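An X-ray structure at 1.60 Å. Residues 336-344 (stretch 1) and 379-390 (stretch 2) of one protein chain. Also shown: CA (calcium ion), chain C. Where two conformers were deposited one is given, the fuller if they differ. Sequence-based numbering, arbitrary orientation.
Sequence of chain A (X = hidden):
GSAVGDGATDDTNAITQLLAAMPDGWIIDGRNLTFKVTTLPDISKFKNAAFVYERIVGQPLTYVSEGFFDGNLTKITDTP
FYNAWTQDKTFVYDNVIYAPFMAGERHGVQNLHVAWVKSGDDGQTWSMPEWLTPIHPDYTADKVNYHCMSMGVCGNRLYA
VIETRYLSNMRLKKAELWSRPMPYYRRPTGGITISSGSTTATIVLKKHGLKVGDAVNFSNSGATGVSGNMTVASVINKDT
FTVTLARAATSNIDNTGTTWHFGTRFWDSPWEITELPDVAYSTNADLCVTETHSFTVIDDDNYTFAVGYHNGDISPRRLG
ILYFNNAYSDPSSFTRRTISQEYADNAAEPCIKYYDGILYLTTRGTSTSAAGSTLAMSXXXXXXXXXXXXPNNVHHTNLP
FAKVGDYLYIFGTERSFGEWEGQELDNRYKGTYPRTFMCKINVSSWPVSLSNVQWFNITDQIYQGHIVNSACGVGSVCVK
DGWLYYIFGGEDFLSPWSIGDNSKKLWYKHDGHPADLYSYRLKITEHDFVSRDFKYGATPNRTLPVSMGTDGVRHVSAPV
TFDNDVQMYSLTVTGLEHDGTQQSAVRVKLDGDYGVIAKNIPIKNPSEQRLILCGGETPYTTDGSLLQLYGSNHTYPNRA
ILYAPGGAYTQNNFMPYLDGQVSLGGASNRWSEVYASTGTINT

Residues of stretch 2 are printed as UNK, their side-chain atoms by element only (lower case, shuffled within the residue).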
# COMPACT_ATOMS: atom_id res chain seq x y z
N ARG A 336 -42.22 -4.47 -20.61
CA ARG A 336 -41.18 -5.02 -21.47
C ARG A 336 -41.42 -4.54 -22.89
O ARG A 336 -42.54 -4.69 -23.44
CB ARG A 336 -41.23 -6.55 -21.44
CG ARG A 336 -41.04 -7.15 -20.06
CD ARG A 336 -40.89 -8.67 -20.17
NE ARG A 336 -40.87 -9.29 -18.85
CZ ARG A 336 -40.20 -10.39 -18.56
NH1 ARG A 336 -39.50 -11.01 -19.51
NH2 ARG A 336 -40.26 -10.89 -17.32
N ARG A 337 -40.39 -3.96 -23.50
CA ARG A 337 -40.46 -3.51 -24.89
C ARG A 337 -39.32 -4.15 -25.65
O ARG A 337 -38.15 -3.88 -25.35
CB ARG A 337 -40.39 -1.99 -24.94
CG ARG A 337 -41.65 -1.34 -24.27
CD ARG A 337 -41.55 0.15 -24.14
NE ARG A 337 -42.79 0.65 -23.51
CZ ARG A 337 -43.11 1.93 -23.39
NH1 ARG A 337 -42.31 2.85 -23.87
NH2 ARG A 337 -44.27 2.26 -22.82
N THR A 338 -39.64 -4.99 -26.62
CA THR A 338 -38.59 -5.82 -27.25
C THR A 338 -38.24 -5.37 -28.66
O THR A 338 -39.05 -4.72 -29.35
CB THR A 338 -39.00 -7.31 -27.32
OG1 THR A 338 -40.23 -7.44 -28.03
CG2 THR A 338 -39.18 -7.88 -25.91
N ILE A 339 -37.03 -5.72 -29.09
CA ILE A 339 -36.65 -5.54 -30.48
C ILE A 339 -37.15 -6.76 -31.27
O ILE A 339 -37.58 -7.77 -30.68
CB ILE A 339 -35.12 -5.35 -30.64
CG1 ILE A 339 -34.35 -6.65 -30.29
CG2 ILE A 339 -34.66 -4.18 -29.79
CD1 ILE A 339 -32.83 -6.54 -30.65
N SER A 340 -37.12 -6.67 -32.59
CA SER A 340 -37.62 -7.72 -33.47
C SER A 340 -36.87 -9.03 -33.30
O SER A 340 -35.66 -9.02 -33.01
CB SER A 340 -37.50 -7.26 -34.92
OG SER A 340 -38.22 -6.05 -35.15
N GLN A 341 -37.54 -10.15 -33.55
CA GLN A 341 -36.92 -11.46 -33.39
C GLN A 341 -35.65 -11.60 -34.23
O GLN A 341 -34.66 -12.22 -33.79
CB GLN A 341 -37.94 -12.55 -33.78
CG GLN A 341 -37.49 -13.93 -33.33
CD GLN A 341 -37.51 -14.01 -31.83
OE1 GLN A 341 -38.57 -13.84 -31.21
NE2 GLN A 341 -36.35 -14.25 -31.22
N GLU A 342 -35.68 -11.02 -35.43
CA GLU A 342 -34.55 -11.09 -36.36
C GLU A 342 -33.25 -10.65 -35.71
O GLU A 342 -32.17 -11.20 -35.98
CB GLU A 342 -34.84 -10.20 -37.58
CG GLU A 342 -33.71 -10.07 -38.56
CD GLU A 342 -34.08 -9.31 -39.82
OE1 GLU A 342 -35.21 -8.78 -39.90
OE2 GLU A 342 -33.24 -9.24 -40.74
N TYR A 343 -33.34 -9.62 -34.87
CA TYR A 343 -32.15 -9.02 -34.26
C TYR A 343 -31.93 -9.49 -32.82
O TYR A 343 -30.85 -9.31 -32.27
CB TYR A 343 -32.27 -7.49 -34.34
CG TYR A 343 -32.28 -7.02 -35.78
CD1 TYR A 343 -31.09 -6.98 -36.52
CD2 TYR A 343 -33.49 -6.72 -36.44
CE1 TYR A 343 -31.10 -6.59 -37.85
CE2 TYR A 343 -33.49 -6.34 -37.76
CZ TYR A 343 -32.30 -6.26 -38.46
OH TYR A 343 -32.33 -5.85 -39.77
N ALA A 344 -32.95 -10.12 -32.23
CA ALA A 344 -32.81 -10.73 -30.89
C ALA A 344 -32.14 -12.10 -30.94
O ALA A 344 -31.53 -12.54 -29.95
CB ALA A 344 -34.18 -10.85 -30.19
N UNK A 379 -37.51 6.18 -31.78
CA UNK A 379 -38.02 7.52 -31.52
C UNK A 379 -39.28 7.49 -30.65
O UNK A 379 -39.87 8.54 -30.34
c UNK A 379 -38.31 8.24 -32.84
N UNK A 380 -39.70 6.29 -30.24
CA UNK A 380 -40.90 6.15 -29.44
C UNK A 380 -40.71 5.25 -28.21
O UNK A 380 -41.58 4.44 -27.85
o UNK A 380 -40.87 3.68 -30.64
c UNK A 380 -41.90 4.32 -30.90
o UNK A 380 -42.81 3.87 -31.65
c UNK A 380 -42.10 5.70 -30.29
N UNK A 381 -39.56 5.42 -27.56
CA UNK A 381 -39.31 4.82 -26.27
C UNK A 381 -39.35 3.30 -26.35
O UNK A 381 -39.76 2.63 -25.40
c UNK A 381 -38.96 7.31 -24.65
c UNK A 381 -41.45 7.37 -24.24
c UNK A 381 -40.33 6.85 -25.13
c UNK A 381 -40.32 5.33 -25.22
N UNK A 382 -38.92 2.74 -27.48
CA UNK A 382 -38.72 1.31 -27.54
C UNK A 382 -39.89 0.52 -28.12
O UNK A 382 -39.83 -0.71 -28.18
N UNK A 383 -40.97 1.20 -28.52
CA UNK A 383 -42.07 0.49 -29.15
C UNK A 383 -41.72 0.05 -30.57
O UNK A 383 -42.14 -1.00 -31.01
c UNK A 383 -43.76 1.86 -27.83
o UNK A 383 -45.88 1.53 -26.88
c UNK A 383 -43.34 1.34 -29.18
o UNK A 383 -44.52 -0.21 -26.97
c UNK A 383 -44.79 1.00 -27.17
N UNK A 384 -40.96 0.88 -31.29
CA UNK A 384 -40.54 0.56 -32.65
C UNK A 384 -39.09 0.97 -32.86
O UNK A 384 -38.69 2.02 -32.36
c UNK A 384 -42.84 0.79 -33.64
n UNK A 384 -43.72 1.50 -32.96
o UNK A 384 -43.13 -0.26 -34.20
c UNK A 384 -41.41 1.31 -33.65
N UNK A 385 -38.34 0.18 -33.61
CA UNK A 385 -36.92 0.43 -33.78
C UNK A 385 -36.54 0.45 -35.25
O UNK A 385 -37.22 -0.19 -36.08
c UNK A 385 -34.40 0.55 -30.58
n UNK A 385 -37.24 -1.44 -29.66
c UNK A 385 -36.37 -0.82 -31.65
c UNK A 385 -33.88 0.91 -29.34
c UNK A 385 -37.37 -1.53 -31.03
c UNK A 385 -34.48 0.49 -28.13
c UNK A 385 -35.55 -0.27 -30.60
c UNK A 385 -36.15 -0.69 -33.11
c UNK A 385 -35.60 -0.30 -28.14
c UNK A 385 -36.13 -0.67 -29.37
N UNK A 386 -35.47 1.18 -35.56
CA UNK A 386 -34.76 1.11 -36.84
C UNK A 386 -33.42 0.42 -36.56
O UNK A 386 -32.74 0.78 -35.59
o UNK A 386 -36.13 4.28 -37.05
n UNK A 386 -36.52 2.70 -38.60
c UNK A 386 -35.79 3.26 -37.66
c UNK A 386 -34.50 2.53 -37.33
N UNK A 387 -33.04 -0.55 -37.40
CA UNK A 387 -31.90 -1.43 -37.13
C UNK A 387 -30.80 -1.29 -38.15
O UNK A 387 -31.08 -1.11 -39.36
c UNK A 387 -35.62 -3.83 -34.54
c UNK A 387 -32.37 -2.89 -37.20
c UNK A 387 -33.27 -3.46 -34.92
o UNK A 387 -36.67 -4.14 -33.70
c UNK A 387 -35.87 -3.58 -35.89
c UNK A 387 -33.51 -3.21 -36.27
c UNK A 387 -34.32 -3.77 -34.05
c UNK A 387 -34.82 -3.28 -36.75
N UNK A 388 -29.56 -1.45 -37.68
CA UNK A 388 -28.39 -1.55 -38.54
C UNK A 388 -27.51 -2.69 -38.03
O UNK A 388 -26.91 -2.57 -36.95
c UNK A 388 -27.59 -0.24 -38.50
c UNK A 388 -27.41 2.25 -38.79
c UNK A 388 -28.19 0.83 -40.69
c UNK A 388 -28.20 1.01 -39.17
N UNK A 389 -27.42 -3.78 -38.78
CA UNK A 389 -26.54 -4.87 -38.37
C UNK A 389 -25.08 -4.48 -38.62
O UNK A 389 -24.75 -4.00 -39.71
n UNK A 389 -27.93 -8.70 -37.93
c UNK A 389 -28.58 -9.48 -37.08
c UNK A 389 -26.89 -6.12 -39.20
c UNK A 389 -26.64 -8.07 -37.63
n UNK A 389 -29.73 -10.05 -37.45
n UNK A 389 -28.10 -9.71 -35.86
c UNK A 389 -26.06 -7.35 -38.83
N UNK A 390 -24.20 -4.69 -37.65
CA UNK A 390 -22.78 -4.58 -37.99
C UNK A 390 -22.39 -5.74 -38.89
O UNK A 390 -22.83 -6.86 -38.68
c UNK A 390 -21.96 -0.99 -34.38
c UNK A 390 -22.87 -3.15 -34.92
c UNK A 390 -21.00 -1.12 -35.39
c UNK A 390 -21.89 -4.59 -36.73
c UNK A 390 -22.91 -1.99 -34.17
c UNK A 390 -20.97 -2.31 -36.16
c UNK A 390 -21.92 -3.32 -35.93
CA CA C . -42.80 -3.43 -30.93
O HOH W 1 -45.41 -0.81 -24.38
O HOH W 2 -41.19 -3.02 -28.95
O HOH W 3 -40.42 -4.19 -31.80
O HOH W 4 -42.20 -5.62 -29.90
O HOH W 5 -29.83 -11.67 -34.66
O HOH W 6 -30.81 -10.21 -40.17
O HOH W 7 -44.15 -2.63 -32.71
O HOH W 8 -44.35 -4.78 -31.87
O HOH W 9 -44.73 -2.19 -29.93

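Position 379 carries a single side-chain carbon and lies beyond the reach of stretch 1; one carbon is alanine, Ala-379. Position 380 has two carbons, the second bearing two oxygens: Asp-380. Its carboxylate faces back into its own loop, and it opens a type I' turn that runs to position 383. At 381 four carbons fork at the second, which makes Leu-381. Its carbonyl O accepts a hydrogen bond from Arg-337 NH1 (3.0 Å), near the edge of the guanidinium, where N-H groups point.

Position 382 has no side-chain atoms and is Gly-382. With phi/psi of 96/1, a CB would jam against the preceding carbonyl O, and it would also stand 3.6 Å from Arg-337 CB. Position 383 shows three carbons, the last with two oxygens: Glu-383. Its CA-to-CB bond points away, yet its end comes nearer, and OE1 lies over a guanidinium face, 4.0 Å from Arg-337 NE, a long salt bridge of charges alone. Water 1 accepts a weak hydrogen bond from that NE and donates to OE1, while Glu-383 O binds the calcium at 2.5 Å.

Position 384 has two carbons, the second with one oxygen and one nitrogen: Asn-384. Its N and ND2 donate to Asp-380 OD1 and OD2, both at 2.9 Å, closing the loop. Nine atoms in fused five- and six-membered rings, one a nitrogen, identify 385 as Trp-385; its broad face receives Ile-339 CG2, 3.8 Å from the five-membered-ring centroid. Position 386, again two carbons with an oxygen and a nitrogen, is Asn-386, exposed and out of reach.

At 387 a six-carbon ring bears one oxygen: Tyr-387. Its OH accepts from Ser-340 N (2.8 Å), and its ring stacks, offset, on Tyr-343, with centroids 4.2 Å apart and planes at 14°. Position 388 has four carbons forked at the second; Leu-388 points away and is buried. Position 389 has three carbons, a nitrogen, then a carbon with two nitrogens: Arg-389. Its NH2 donates to Glu-342 O (3.1 Å), and Tyr-343 CD1 lies over its guanidinium face. Position 390, a six-carbon ring without oxygen, is Phe-390, buried but beyond reach.

The contact thus joins two polar ends through an aromatic middle. Arg-337 grips the turn, Ile-339 and Tyr-343 pack on the rings of Trp-385 and Tyr-387, and Arg-389 holds the helix carbonyl. Water 2, bound to calcium, donates to Thr-338 O and Gly-382 O, both at 2.8 Å, tying the metal site to both stretches.

Stretch 2, residues 379-390: ADLGENWNYLRF
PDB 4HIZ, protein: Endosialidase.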